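PDB 7D29: AlyQ, which probably binds carbohydrate through an F5/8 type C (discoidin-like) domain that holds a calcium ion, and probably belongs to an alginate lyase. Local coordinates for residues A[25-30]-A[127-132]; A[35-40]-A[123-128]; A[54-59]-A[132-137]. All coordinates share one frame; numbering follows the deposited sequence.

Contact 1 of 3, residues A[25-30]-A[127-132]. With CA (calcium ion), chain B.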
ATOM      1  N   GLU A  25      -6.970   7.153   6.097  1.00  9.79           N
ATOM      2  CA  GLU A  25      -7.507   6.132   7.042  1.00 11.97           C
ATOM      3  C   GLU A  25      -8.510   5.194   6.353  1.00  9.71           C
ATOM      4  O   GLU A  25      -8.774   4.094   6.889  1.00  9.47           O
ATOM      5  CB  GLU A  25      -8.234   6.788   8.236  1.00 14.52           C
ATOM      6  CG  GLU A  25      -9.563   7.423   7.809  1.00 18.36           C
ATOM      7  CD  GLU A  25     -10.463   8.111   8.829  1.00 23.93           C
ATOM      8  OE1 GLU A  25     -10.079   9.117   9.382  1.00 22.51           O
ATOM      9  OE2 GLU A  25     -11.595   7.640   9.004  1.00 36.32           O
ATOM     10  N   ASN A  26      -9.079   5.568   5.208  1.00  9.06           N
ATOM     11  CA  ASN A  26     -10.026   4.691   4.481  1.00  9.28           C
ATOM     12  C   ASN A  26      -9.328   3.408   4.011  1.00  9.06           C
ATOM     13  O   ASN A  26     -10.039   2.472   3.623  1.00  9.58           O
ATOM     14  CB  ASN A  26     -10.707   5.400   3.325  1.00  9.24           C
ATOM     15  CG  ASN A  26     -11.642   6.489   3.773  1.00 10.01           C
ATOM     16  OD1 ASN A  26     -11.968   6.606   4.957  1.00 11.38           O
ATOM     17  ND2 ASN A  26     -12.088   7.271   2.810  1.00 11.44           N
ATOM     18  N   THR A  27      -7.990   3.376   3.948  1.00  8.23           N
ATOM     19  CA  THR A  27      -7.250   2.158   3.528  1.00  7.58           C
ATOM     20  C   THR A  27      -7.241   1.111   4.633  1.00  8.23           C
ATOM     21  O   THR A  27      -6.829  -0.050   4.335  1.00  8.33           O
ATOM     22  CB  THR A  27      -5.819   2.474   3.067  1.00  7.77           C
ATOM     23  OG1 THR A  27      -5.084   3.096   4.125  1.00  7.46           O
ATOM     24  CG2 THR A  27      -5.821   3.330   1.822  1.00  8.31           C
ATOM     25  N   ILE A  28      -7.573   1.459   5.879  1.00  8.31           N
ATOM     26  CA  ILE A  28      -7.469   0.454   6.991  1.00  8.97           C
ATOM     27  C   ILE A  28      -8.830   0.278   7.691  1.00  9.75           C
ATOM     28  O   ILE A  28      -8.831  -0.065   8.875  1.00 11.38           O
ATOM     29  CB  ILE A  28      -6.323   0.883   7.932  1.00  8.77           C
ATOM     30  CG1 ILE A  28      -6.581   2.244   8.611  1.00  9.78           C
ATOM     31  CG2 ILE A  28      -4.978   0.861   7.186  1.00  8.79           C
ATOM     32  CD1 ILE A  28      -5.631   2.573   9.769  1.00 10.22           C
ATOM     33  N   ASP A  29      -9.942   0.496   6.979  1.00  9.66           N
ATOM     34  CA  ASP A  29     -11.292   0.431   7.588  1.00 10.55           C
ATOM     35  C   ASP A  29     -11.929  -0.905   7.227  1.00 11.26           C
ATOM     36  O   ASP A  29     -13.081  -1.203   7.670  1.00 11.89           O
ATOM     37  CB  ASP A  29     -12.169   1.620   7.211  1.00  9.89           C
ATOM     38  CG  ASP A  29     -12.559   1.721   5.755  1.00 10.89           C
ATOM     39  OD1 ASP A  29     -12.070   0.887   4.933  1.00  9.85           O
ATOM     40  OD2 ASP A  29     -13.270   2.686   5.439  1.00 11.54           O
ATOM     41  N   GLY A  30     -11.250  -1.734   6.451  1.00 11.69           N
ATOM     42  CA  GLY A  30     -11.826  -3.049   6.113  1.00 11.87           C
ATOM     43  C   GLY A  30     -12.881  -2.997   5.017  1.00 12.72           C
ATOM     44  O   GLY A  30     -13.492  -4.020   4.770  1.00 14.50           O
ATOM     45  N   THR A 127      -8.157   1.207  -1.940  1.00  7.43           N
ATOM     46  CA  THR A 127      -9.284   0.954  -1.041  1.00  7.72           C
ATOM     47  C   THR A 127      -8.898   0.248   0.255  1.00  8.47           C
ATOM     48  O   THR A 127      -9.606   0.447   1.277  1.00  8.93           O
ATOM     49  CB  THR A 127     -10.338   0.125  -1.771  1.00  8.23           C
ATOM     50  OG1 THR A 127      -9.786  -1.142  -2.122  1.00  8.44           O
ATOM     51  CG2 THR A 127     -10.868   0.839  -2.981  1.00  8.40           C
ATOM     52  N   GLU A 128      -7.826  -0.527   0.270  1.00  8.44           N
ATOM     53  CA  GLU A 128      -7.407  -1.292   1.470  0.51  8.92           C
ATOM     54  C   GLU A 128      -5.921  -1.603   1.356  1.00  8.16           C
ATOM     55  O   GLU A 128      -5.460  -1.875   0.265  1.00  7.07           O
ATOM     56  CB  GLU A 128      -8.163  -2.618   1.643  0.51  9.42           C
ATOM     57  CG  GLU A 128      -8.078  -3.284   3.028  0.51 10.52           C
ATOM     58  CD  GLU A 128      -8.997  -4.512   3.167  0.51 11.38           C
ATOM     59  OE1 GLU A 128      -9.515  -4.993   2.105  0.51 13.22           O
ATOM     60  OE2 GLU A 128      -9.231  -5.017   4.289  0.51 10.49           O
ATOM     61  N   VAL A 129      -5.251  -1.592   2.496  1.00  8.38           N
ATOM     62  CA  VAL A 129      -3.849  -2.046   2.588  1.00  8.33           C
ATOM     63  C   VAL A 129      -3.739  -2.944   3.818  1.00  8.25           C
ATOM     64  O   VAL A 129      -4.342  -2.657   4.892  1.00  7.90           O
ATOM     65  CB  VAL A 129      -2.862  -0.870   2.675  1.00  8.48           C
ATOM     66  CG1 VAL A 129      -1.471  -1.344   2.976  1.00  8.38           C
ATOM     67  CG2 VAL A 129      -2.886  -0.037   1.409  1.00  8.19           C
ATOM     68  N   ALA A 130      -2.933  -3.990   3.704  1.00  8.65           N
ATOM     69  CA  ALA A 130      -2.590  -4.817   4.862  1.00  9.28           C
ATOM     70  C   ALA A 130      -1.113  -5.177   4.742  1.00  9.51           C
ATOM     71  O   ALA A 130      -0.588  -5.281   3.623  1.00  9.23           O
ATOM     72  CB  ALA A 130      -3.465  -6.027   5.013  1.00  9.47           C
ATOM     73  N   ILE A 131      -0.486  -5.350   5.904  1.00  8.59           N
ATOM     74  CA  ILE A 131       0.987  -5.520   5.974  1.00  9.24           C
ATOM     75  C   ILE A 131       1.209  -6.807   6.739  1.00  9.82           C
ATOM     76  O   ILE A 131       0.700  -6.931   7.925  1.00 11.72           O
ATOM     77  CB  ILE A 131       1.636  -4.279   6.597  1.00  9.52           C
ATOM     78  CG1 ILE A 131       1.303  -3.056   5.745  1.00 10.67           C
ATOM     79  CG2 ILE A 131       3.136  -4.468   6.782  1.00  8.84           C
ATOM     80  CD1 ILE A 131       1.746  -1.752   6.336  1.00 12.47           C
ATOM     81  N   PHE A 132       2.087  -7.654   6.207  1.00  8.83           N
ATOM     82  CA  PHE A 132       2.242  -9.032   6.694  1.00  9.74           C
ATOM     83  C   PHE A 132       3.682  -9.450   6.938  1.00 10.76           C
ATOM     84  O   PHE A 132       4.646  -8.973   6.317  1.00  9.56           O
ATOM     85  CB  PHE A 132       1.694 -10.010   5.664  1.00 11.51           C
ATOM     86  CG  PHE A 132       0.221  -9.884   5.446  1.00 13.44           C
ATOM     87  CD1 PHE A 132      -0.268  -8.833   4.690  1.00 15.30           C
ATOM     88  CD2 PHE A 132      -0.666 -10.709   6.114  1.00 16.44           C
ATOM     89  CE1 PHE A 132      -1.624  -8.733   4.440  1.00 16.88           C
ATOM     90  CE2 PHE A 132      -2.037 -10.575   5.892  1.00 16.40           C
ATOM     91  CZ  PHE A 132      -2.499  -9.559   5.113  1.00 15.76           C
TER
HETATM   92 CA    CA B 401     -11.402   1.175   2.489  1.00 14.20          CA
HETATM   93  O   HOH W   1      -8.384  -2.754   6.423  1.00 22.69           O
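Thr27 lays its CB beside Val129 CG2 at 4.2 Å, an apolar overlap that Phe47 of strand 44-49 joins from the far sheet, while Thr27 OG1 turns back to Pro24 O. The firm backbone link lies next to it: Val129 N donates to Thr27 O over 2.9 Å, with 154° at the hydrogen. The same oxygen takes a CA-H...O contact from Glu128 CA at 3.2 Å, so two neighbouring residues of the strand converge on one carbonyl of the 3-10 turn. Beyond it, the calcium ion joins the segments. Asn26 O binds it at 2.2 Å and Thr127 O at 2.3 Å. Asp29 OD1 adds a third bond at 2.5 Å. Asp29 CG sits between its backbone N and carbonyl carbon (chi1 66°), which turns the carboxylate toward the metal. Asn31 O, Thr34 O and Thr34 OG1 complete the protein ligands. A water accepts a weak bond from Gly30 N and donates to Glu128 OE2, but Glu128 has a second conformer, leaving this bridge doubtful. Asn26 O and Thr127 O are only 3.1 Å apart, an approach of two acceptors that the cation between them makes tolerable. With four carbonyls, one hydroxyl and a single carboxylate, the all-oxygen site suits a hard ion such as calcium and implies that metal binding ties the loop to the strand.

Contact 2 of 3, residues A[35-40]-A[123-128]. With CA (calcium ion), chain B.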
ATOM      1  N   ARG A  35     -11.996   4.618  -0.025  1.00  9.61           N
ATOM      2  CA  ARG A  35     -10.632   4.727  -0.571  1.00  9.25           C
ATOM      3  C   ARG A  35      -9.907   5.945  -0.038  1.00  8.88           C
ATOM      4  O   ARG A  35     -10.546   6.913   0.438  1.00  9.21           O
ATOM      5  CB  ARG A  35     -10.666   4.821  -2.104  1.00  9.09           C
ATOM      6  CG  ARG A  35     -11.268   6.139  -2.616  1.00  9.39           C
ATOM      7  CD  ARG A  35     -11.465   6.117  -4.114  1.00  9.99           C
ATOM      8  NE  ARG A  35     -11.925   7.405  -4.620  1.00 10.60           N
ATOM      9  CZ  ARG A  35     -13.182   7.731  -4.894  1.00 12.62           C
ATOM     10  NH1 ARG A  35     -14.174   6.864  -4.713  1.00 14.11           N
ATOM     11  NH2 ARG A  35     -13.447   8.958  -5.346  1.00 14.94           N
ATOM     12  N   TRP A  36      -8.584   5.873  -0.143  1.00  8.82           N
ATOM     13  CA  TRP A  36      -7.699   7.062  -0.219  1.00  8.42           C
ATOM     14  C   TRP A  36      -7.522   7.456  -1.677  1.00  8.66           C
ATOM     15  O   TRP A  36      -7.299   6.569  -2.502  1.00  9.00           O
ATOM     16  CB  TRP A  36      -6.348   6.751   0.428  1.00  8.39           C
ATOM     17  CG  TRP A  36      -5.287   7.758   0.126  1.00  8.88           C
ATOM     18  CD1 TRP A  36      -5.250   9.032   0.578  1.00  9.43           C
ATOM     19  CD2 TRP A  36      -4.110   7.579  -0.690  1.00  9.34           C
ATOM     20  NE1 TRP A  36      -4.179   9.683   0.060  1.00 10.06           N
ATOM     21  CE2 TRP A  36      -3.420   8.811  -0.678  1.00  9.61           C
ATOM     22  CE3 TRP A  36      -3.589   6.530  -1.466  1.00  8.88           C
ATOM     23  CZ2 TRP A  36      -2.195   8.991  -1.337  1.00  9.57           C
ATOM     24  CZ3 TRP A  36      -2.368   6.700  -2.068  1.00  9.00           C
ATOM     25  CH2 TRP A  36      -1.718   7.937  -2.074  1.00  9.38           C
ATOM     26  N   SER A  37      -7.644   8.741  -1.986  1.00  8.08           N
ATOM     27  CA  SER A  37      -7.339   9.273  -3.330  1.00  8.82           C
ATOM     28  C   SER A  37      -6.400  10.472  -3.189  1.00  9.10           C
ATOM     29  O   SER A  37      -6.653  11.377  -2.371  1.00  8.66           O
ATOM     30  CB  SER A  37      -8.550   9.653  -4.145  1.00  9.21           C
ATOM     31  OG  SER A  37      -9.390   8.537  -4.418  1.00 10.22           O
ATOM     32  N   ALA A  38      -5.407  10.493  -4.050  1.00  8.80           N
ATOM     33  CA  ALA A  38      -4.541  11.668  -4.269  1.00  9.27           C
ATOM     34  C   ALA A  38      -4.124  11.672  -5.720  1.00 10.62           C
ATOM     35  O   ALA A  38      -3.655  10.641  -6.264  1.00 10.02           O
ATOM     36  CB  ALA A  38      -3.370  11.677  -3.350  1.00  9.95           C
ATOM     37  N   ASN A  39      -4.261  12.846  -6.343  1.00 11.57           N
ATOM     38  CA  ASN A  39      -4.021  13.003  -7.788  1.00 12.88           C
ATOM     39  C   ASN A  39      -2.547  13.327  -8.026  1.00 12.98           C
ATOM     40  O   ASN A  39      -1.978  14.216  -7.346  1.00 13.71           O
ATOM     41  CB  ASN A  39      -4.921  14.099  -8.340  1.00 14.49           C
ATOM     42  CG  ASN A  39      -5.096  13.963  -9.833  1.00 17.34           C
ATOM     43  OD1 ASN A  39      -4.663  12.981 -10.427  1.00 16.27           O
ATOM     44  ND2 ASN A  39      -5.703  14.979 -10.446  1.00 19.77           N
ATOM     45  N   GLY A  40      -1.957  12.644  -8.988  1.00 12.34           N
ATOM     46  CA  GLY A  40      -0.627  12.988  -9.504  1.00 15.06           C
ATOM     47  C   GLY A  40       0.415  11.942  -9.231  1.00 14.51           C
ATOM     48  O   GLY A  40       0.462  11.356  -8.147  1.00 13.40           O
ATOM     49  N   TRP A 123      -4.760   9.686 -11.191  1.00 12.16           N
ATOM     50  CA  TRP A 123      -5.137   9.435  -9.777  1.00 10.85           C
ATOM     51  C   TRP A 123      -4.379   8.245  -9.174  1.00 10.46           C
ATOM     52  O   TRP A 123      -4.057   7.284  -9.865  1.00  9.72           O
ATOM     53  CB  TRP A 123      -6.654   9.263  -9.596  1.00 11.04           C
ATOM     54  CG  TRP A 123      -7.366  10.579  -9.720  1.00 12.97           C
ATOM     55  CD1 TRP A 123      -7.810  11.187 -10.862  1.00 14.05           C
ATOM     56  CD2 TRP A 123      -7.605  11.493  -8.650  1.00 12.97           C
ATOM     57  NE1 TRP A 123      -8.371  12.404 -10.571  1.00 14.46           N
ATOM     58  CE2 TRP A 123      -8.253  12.623  -9.211  1.00 13.66           C
ATOM     59  CE3 TRP A 123      -7.346  11.474  -7.278  1.00 13.27           C
ATOM     60  CZ2 TRP A 123      -8.615  13.703  -8.427  1.00 14.26           C
ATOM     61  CZ3 TRP A 123      -7.763  12.529  -6.504  1.00 13.48           C
ATOM     62  CH2 TRP A 123      -8.386  13.639  -7.074  1.00 13.62           C
ATOM     63  N   ASN A 124      -4.170   8.324  -7.863  1.00 10.24           N
ATOM     64  CA  ASN A 124      -3.755   7.167  -7.042  1.00  9.57           C
ATOM     65  C   ASN A 124      -4.879   6.915  -6.064  1.00  9.00           C
ATOM     66  O   ASN A 124      -5.128   7.759  -5.165  1.00  8.58           O
ATOM     67  CB  ASN A 124      -2.455   7.442  -6.317  1.00  9.73           C
ATOM     68  CG  ASN A 124      -1.414   7.928  -7.268  1.00 10.06           C
ATOM     69  OD1 ASN A 124      -0.817   7.151  -7.998  1.00  9.17           O
ATOM     70  ND2 ASN A 124      -1.262   9.256  -7.272  1.00 10.72           N
ATOM     71  N   SER A 125      -5.531   5.754  -6.191  1.00  8.84           N
ATOM     72  CA  SER A 125      -6.719   5.440  -5.378  1.00  8.37           C
ATOM     73  C   SER A 125      -6.629   3.994  -4.884  1.00  7.62           C
ATOM     74  O   SER A 125      -6.652   3.083  -5.686  1.00  7.47           O
ATOM     75  CB  SER A 125      -7.997   5.670  -6.109  1.00  8.76           C
ATOM     76  OG  SER A 125      -8.176   7.054  -6.381  1.00  9.03           O
ATOM     77  N   ILE A 126      -6.582   3.863  -3.577  1.00  7.00           N
ATOM     78  CA  ILE A 126      -6.357   2.571  -2.865  1.00  6.86           C
ATOM     79  C   ILE A 126      -7.519   2.385  -1.911  1.00  6.99           C
ATOM     80  O   ILE A 126      -7.781   3.287  -1.059  1.00  7.27           O
ATOM     81  CB  ILE A 126      -4.989   2.568  -2.136  1.00  6.75           C
ATOM     82  CG1 ILE A 126      -3.845   2.695  -3.154  1.00  7.44           C
ATOM     83  CG2 ILE A 126      -4.796   1.274  -1.352  1.00  6.81           C
ATOM     84  CD1 ILE A 126      -2.490   2.780  -2.543  1.00  7.29           C
ATOM     85  N   THR A 127      -8.157   1.207  -1.940  1.00  7.43           N
ATOM     86  CA  THR A 127      -9.284   0.954  -1.041  1.00  7.72           C
ATOM     87  C   THR A 127      -8.898   0.248   0.255  1.00  8.47           C
ATOM     88  O   THR A 127      -9.606   0.447   1.277  1.00  8.93           O
ATOM     89  CB  THR A 127     -10.338   0.125  -1.771  1.00  8.23           C
ATOM     90  OG1 THR A 127      -9.786  -1.142  -2.122  1.00  8.44           O
ATOM     91  CG2 THR A 127     -10.868   0.839  -2.981  1.00  8.40           C
ATOM     92  N   GLU A 128      -7.826  -0.527   0.270  1.00  8.44           N
ATOM     93  CA  GLU A 128      -7.407  -1.292   1.470  0.51  8.92           C
ATOM     94  C   GLU A 128      -5.921  -1.603   1.356  1.00  8.16           C
ATOM     95  O   GLU A 128      -5.460  -1.875   0.265  1.00  7.07           O
ATOM     96  CB  GLU A 128      -8.163  -2.618   1.643  0.51  9.42           C
ATOM     97  CG  GLU A 128      -8.078  -3.284   3.028  0.51 10.52           C
ATOM     98  CD  GLU A 128      -8.997  -4.512   3.167  0.51 11.38           C
ATOM     99  OE1 GLU A 128      -9.515  -4.993   2.105  0.51 13.22           O
ATOM    100  OE2 GLU A 128      -9.231  -5.017   4.289  0.51 10.49           O
TER
HETATM  101 CA    CA B 401     -11.402   1.175   2.489  1.00 14.20          CA
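Strands 36-39 and 123-126 run antiparallel, their axes 4.6 Å apart at 171°, with Trp36-Ile126 and Ala38-Asn124 as hydrogen-bonded pairs and Ser37-Ser125 and Asn39-Trp123 as non-hydrogen-bonded ones. On the face bearing the two serines, Ser37 OG and Ser125 OG share a hydrogen bond of 2.7 Å. Arg35 NE donates to Ser37 OG at 2.8 Å, the hydroxyl lying in the guanidinium plane, so Ser37 OG is held by Ser125 across the sheet and by Arg35, just ahead of its own strand. Farther along this face the Asn39 amide stacks on the Trp123 indole: the planes are 2° apart, and Asn39 CB stands 3.5 Å above the centroid of the six-membered ring, almost on its normal. The other face carries Trp36, Ala38, Asn124 and Ile126. Asn124 CG lies beside its own backbone N (chi1 -51°), which lets ND2 donate to Ala38 O and to Gly40 O, each at 2.9 Å. Ala38 O receives Asn124 N and Asn124 ND2 from opposite faces of its plane, while Asn124 OD1 is taken up by Gly117 N. Ile126 CD1 meets the edge of the Trp36 ring 4.0 Å from CZ3, and Trp36 NE1 reaches Ala18 O. This antiparallel pair belongs to the beta-sandwich of an F5/8 type C domain; just beyond it Thr127 and Glu128 form a classic beta bulge against Ala61 of strand 52-62, and Thr127 O binds calcium.

Contact 3 of 3, residues A[54-59]-A[132-137]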
ATOM      1  N   THR A  54       9.153  -7.490  11.551  1.00 12.83           N
ATOM      2  CA  THR A  54       9.663  -8.186  10.335  1.00 11.26           C
ATOM      3  C   THR A  54       8.542  -8.231   9.296  1.00  9.98           C
ATOM      4  O   THR A  54       7.494  -8.828   9.557  1.00 10.34           O
ATOM      5  CB  THR A  54      10.208  -9.586  10.635  1.00 11.82           C
ATOM      6  OG1 THR A  54      11.200  -9.430  11.655  1.00 13.07           O
ATOM      7  CG2 THR A  54      10.750 -10.220   9.382  1.00 12.46           C
ATOM      8  N   VAL A  55       8.791  -7.635   8.137  1.00  9.43           N
ATOM      9  CA  VAL A  55       7.781  -7.501   7.074  1.00  8.76           C
ATOM     10  C   VAL A  55       8.298  -8.188   5.817  1.00  8.29           C
ATOM     11  O   VAL A  55       9.414  -7.872   5.418  1.00  9.03           O
ATOM     12  CB  VAL A  55       7.475  -6.016   6.843  1.00  8.57           C
ATOM     13  CG1 VAL A  55       6.568  -5.781   5.673  1.00  9.01           C
ATOM     14  CG2 VAL A  55       6.894  -5.348   8.075  1.00  8.81           C
ATOM     15  N   ASN A  56       7.480  -8.999   5.147  1.00  7.96           N
ATOM     16  CA  ASN A  56       7.881  -9.541   3.829  1.00  8.37           C
ATOM     17  C   ASN A  56       6.744  -9.454   2.814  1.00  7.92           C
ATOM     18  O   ASN A  56       6.873 -10.004   1.737  1.00  7.74           O
ATOM     19  CB  ASN A  56       8.372 -10.971   3.997  1.00  9.23           C
ATOM     20  CG  ASN A  56       7.284 -11.925   4.446  1.00 11.66           C
ATOM     21  OD1 ASN A  56       6.110 -11.549   4.607  1.00 11.16           O
ATOM     22  ND2 ASN A  56       7.674 -13.182   4.628  1.00 12.26           N
ATOM     23  N   GLN A  57       5.666  -8.756   3.139  1.00  7.79           N
ATOM     24  CA  GLN A  57       4.543  -8.719   2.186  1.00  8.80           C
ATOM     25  C   GLN A  57       3.652  -7.519   2.519  1.00  7.81           C
ATOM     26  O   GLN A  57       3.326  -7.283   3.677  1.00  6.91           O
ATOM     27  CB  GLN A  57       3.783 -10.055   2.204  1.00  9.71           C
ATOM     28  CG  GLN A  57       2.612 -10.119   1.251  1.00 11.02           C
ATOM     29  CD  GLN A  57       1.926 -11.454   1.381  1.00 12.97           C
ATOM     30  OE1 GLN A  57       1.084 -11.635   2.247  1.00 15.82           O
ATOM     31  NE2 GLN A  57       2.451 -12.447   0.665  1.00 14.06           N
ATOM     32  N   VAL A  58       3.227  -6.846   1.460  1.00  8.14           N
ATOM     33  CA  VAL A  58       2.253  -5.736   1.549  1.00  8.17           C
ATOM     34  C   VAL A  58       1.158  -6.070   0.555  1.00  8.30           C
ATOM     35  O   VAL A  58       1.474  -6.373  -0.595  1.00  8.63           O
ATOM     36  CB  VAL A  58       2.876  -4.355   1.264  1.00  8.83           C
ATOM     37  CG1 VAL A  58       1.829  -3.258   1.208  1.00  9.04           C
ATOM     38  CG2 VAL A  58       3.936  -4.008   2.269  1.00  8.74           C
ATOM     39  N   LYS A  59      -0.086  -6.025   1.004  1.00  8.67           N
ATOM     40  CA  LYS A  59      -1.248  -6.226   0.101  1.00  8.87           C
ATOM     41  C   LYS A  59      -1.914  -4.888  -0.105  1.00  8.94           C
ATOM     42  O   LYS A  59      -2.120  -4.117   0.854  1.00  8.40           O
ATOM     43  CB  LYS A  59      -2.246  -7.232   0.641  1.00  9.40           C
ATOM     44  CG  LYS A  59      -1.657  -8.578   0.989  1.00 11.42           C
ATOM     45  CD  LYS A  59      -2.716  -9.561   1.443  1.00 13.55           C
ATOM     46  CE  LYS A  59      -2.094 -10.900   1.785  1.00 15.99           C
ATOM     47  NZ  LYS A  59      -3.108 -11.968   1.776  1.00 21.26           N
ATOM     48  N   PHE A 132       2.087  -7.654   6.207  1.00  8.83           N
ATOM     49  CA  PHE A 132       2.242  -9.032   6.694  1.00  9.74           C
ATOM     50  C   PHE A 132       3.682  -9.450   6.938  1.00 10.76           C
ATOM     51  O   PHE A 132       4.646  -8.973   6.317  1.00  9.56           O
ATOM     52  CB  PHE A 132       1.694 -10.010   5.664  1.00 11.51           C
ATOM     53  CG  PHE A 132       0.221  -9.884   5.446  1.00 13.44           C
ATOM     54  CD1 PHE A 132      -0.268  -8.833   4.690  1.00 15.30           C
ATOM     55  CD2 PHE A 132      -0.666 -10.709   6.114  1.00 16.44           C
ATOM     56  CE1 PHE A 132      -1.624  -8.733   4.440  1.00 16.88           C
ATOM     57  CE2 PHE A 132      -2.037 -10.575   5.892  1.00 16.40           C
ATOM     58  CZ  PHE A 132      -2.499  -9.559   5.113  1.00 15.76           C
ATOM     59  N   HIS A 133       3.780 -10.446   7.808  1.00 10.78           N
ATOM     60  CA  HIS A 133       4.914 -11.390   7.867  1.00 11.44           C
ATOM     61  C   HIS A 133       4.342 -12.710   7.416  1.00 12.56           C
ATOM     62  O   HIS A 133       3.702 -13.403   8.260  1.00 12.45           O
ATOM     63  CB  HIS A 133       5.547 -11.474   9.240  1.00 11.91           C
ATOM     64  CG  HIS A 133       6.822 -12.259   9.229  1.00 12.81           C
ATOM     65  ND1 HIS A 133       7.580 -12.432  10.362  1.00 15.07           N
ATOM     66  CD2 HIS A 133       7.498 -12.841   8.218  1.00 14.92           C
ATOM     67  CE1 HIS A 133       8.656 -13.144  10.056  1.00 15.50           C
ATOM     68  NE2 HIS A 133       8.631 -13.411   8.738  1.00 13.23           N
ATOM     69  N   ALA A 134       4.400 -12.974   6.113  1.00 13.93           N
ATOM     70  CA  ALA A 134       3.720 -14.130   5.500  1.00 14.84           C
ATOM     71  C   ALA A 134       4.604 -15.379   5.616  1.00 18.47           C
ATOM     72  O   ALA A 134       5.853 -15.290   5.545  1.00 16.20           O
ATOM     73  CB  ALA A 134       3.332 -13.813   4.078  1.00 15.01           C
ATOM     74  N   GLY A 135       3.997 -16.547   5.792  1.00 20.30           N
ATOM     75  CA  GLY A 135       4.766 -17.800   5.688  1.00 24.76           C
ATOM     76  C   GLY A 135       4.562 -18.424   4.317  1.00 27.89           C
ATOM     77  O   GLY A 135       4.056 -17.712   3.420  1.00 25.07           O
ATOM     78  N   GLU A 136       4.881 -19.721   4.185  1.00 33.65           N
ATOM     79  CA  GLU A 136       4.675 -20.536   2.948  1.00 36.88           C
ATOM     80  C   GLU A 136       3.169 -20.566   2.644  1.00 35.06           C
ATOM     81  O   GLU A 136       2.396 -20.872   3.541  1.00 39.26           O
ATOM     82  CB  GLU A 136       5.253 -21.952   3.103  1.00 40.94           C
ATOM     83  CG  GLU A 136       4.862 -22.655   4.395  0.10 38.00           C
ATOM     84  CD  GLU A 136       4.777 -24.168   4.294  0.10 36.84           C
ATOM     85  OE1 GLU A 136       5.603 -24.845   4.931  0.10 35.35           O
ATOM     86  OE2 GLU A 136       3.877 -24.662   3.588  0.10 35.74           O
ATOM     87  N   GLU A 137       2.760 -20.212   1.429  1.00 34.68           N
ATOM     88  CA  GLU A 137       1.324 -20.183   1.046  1.00 35.62           C
ATOM     89  C   GLU A 137       1.215 -20.551  -0.434  1.00 33.05           C
ATOM     90  O   GLU A 137       2.147 -20.253  -1.184  1.00 37.56           O
ATOM     91  CB  GLU A 137       0.732 -18.801   1.310  1.00 40.62           C
ATOM     92  CG  GLU A 137       1.663 -17.681   0.866  1.00 44.76           C
ATOM     93  CD  GLU A 137       1.191 -16.260   1.145  1.00 50.18           C
ATOM     94  OE1 GLU A 137       0.004 -16.076   1.512  1.00 52.43           O
ATOM     95  OE2 GLU A 137       2.010 -15.342   0.973  1.00 42.03           O
TER
HETATM   96  O   HOH W   2      -0.576 -13.742   2.286  1.00 24.27           O
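Over one face of the Phe132 ring lies the extended Lys59 chain, the two side chains crossing at about a right angle, with Lys59 CE 3.4 Å above the ring plane, offset toward the rim. Lys59 NZ, 4.6 Å from the Phe132 centroid, makes an off-centre cation-pi contact. The His133 imidazole carries Thr54 CG2 over one face, 3.9 Å from the ring centroid, and meets Asn56 ND2 at its edge, in plane. A chi1 of 66°, with CG tucked between the backbone bonds of CA, swings the Asn56 amide to the backbone of Ala134: Ala134 N donates to Asn56 OD1 at 2.7 Å, and Asn56 ND2 donates to a lone pair of Ala134 O at 2.9 Å, nearly straight (175°). Replacing Asn56 by an alanine removes both ends of this clasp and would probably leave Ala134 N and O without their mate and the tail freer to swing away. Gln57, its chain extended out to CD, sends NE2 to the syn lone pair of Glu137 OE2 at 2.9 Å and to Ser102 OG, and a water links Gln57 OE1 to Glu137 OE1. Phe132 N donates to Gln57 O at 2.8 Å, whereas Phe132 O receives Asn56 N and, weakly, Gln57 N: a classic beta bulge. Strand 52-62 runs between strands 99-108 and 123-133, and strand 7-8 pairs with the latter through a Met7-His133 backbone hydrogen bond.

Overall arrangement
All three contacts draw on strand 123-133: contact 2 at its start, contact 1 from the corner at Thr127 onward, contact 3 where it runs out into the tail. Contacts 1 and 2 share Thr127, Glu128 and the calcium ion; their centres are 12 Å apart, and Asn26 ND2 probably bonds Arg35 O (2.9 Å), joining the metal loop to strand 36-39. Contact 3 shares Phe132 with contact 1, 15 Å between centres, and Ala130 O probably accepts from Lys59 N at 2.8 Å. The centres of contacts 2 and 3 lie 23 Å apart, on opposite sides of the chain's centre. The nearest Lys59 side-chain atom is about 13 Å from the calcium ion, so contact 3 is not part of that site.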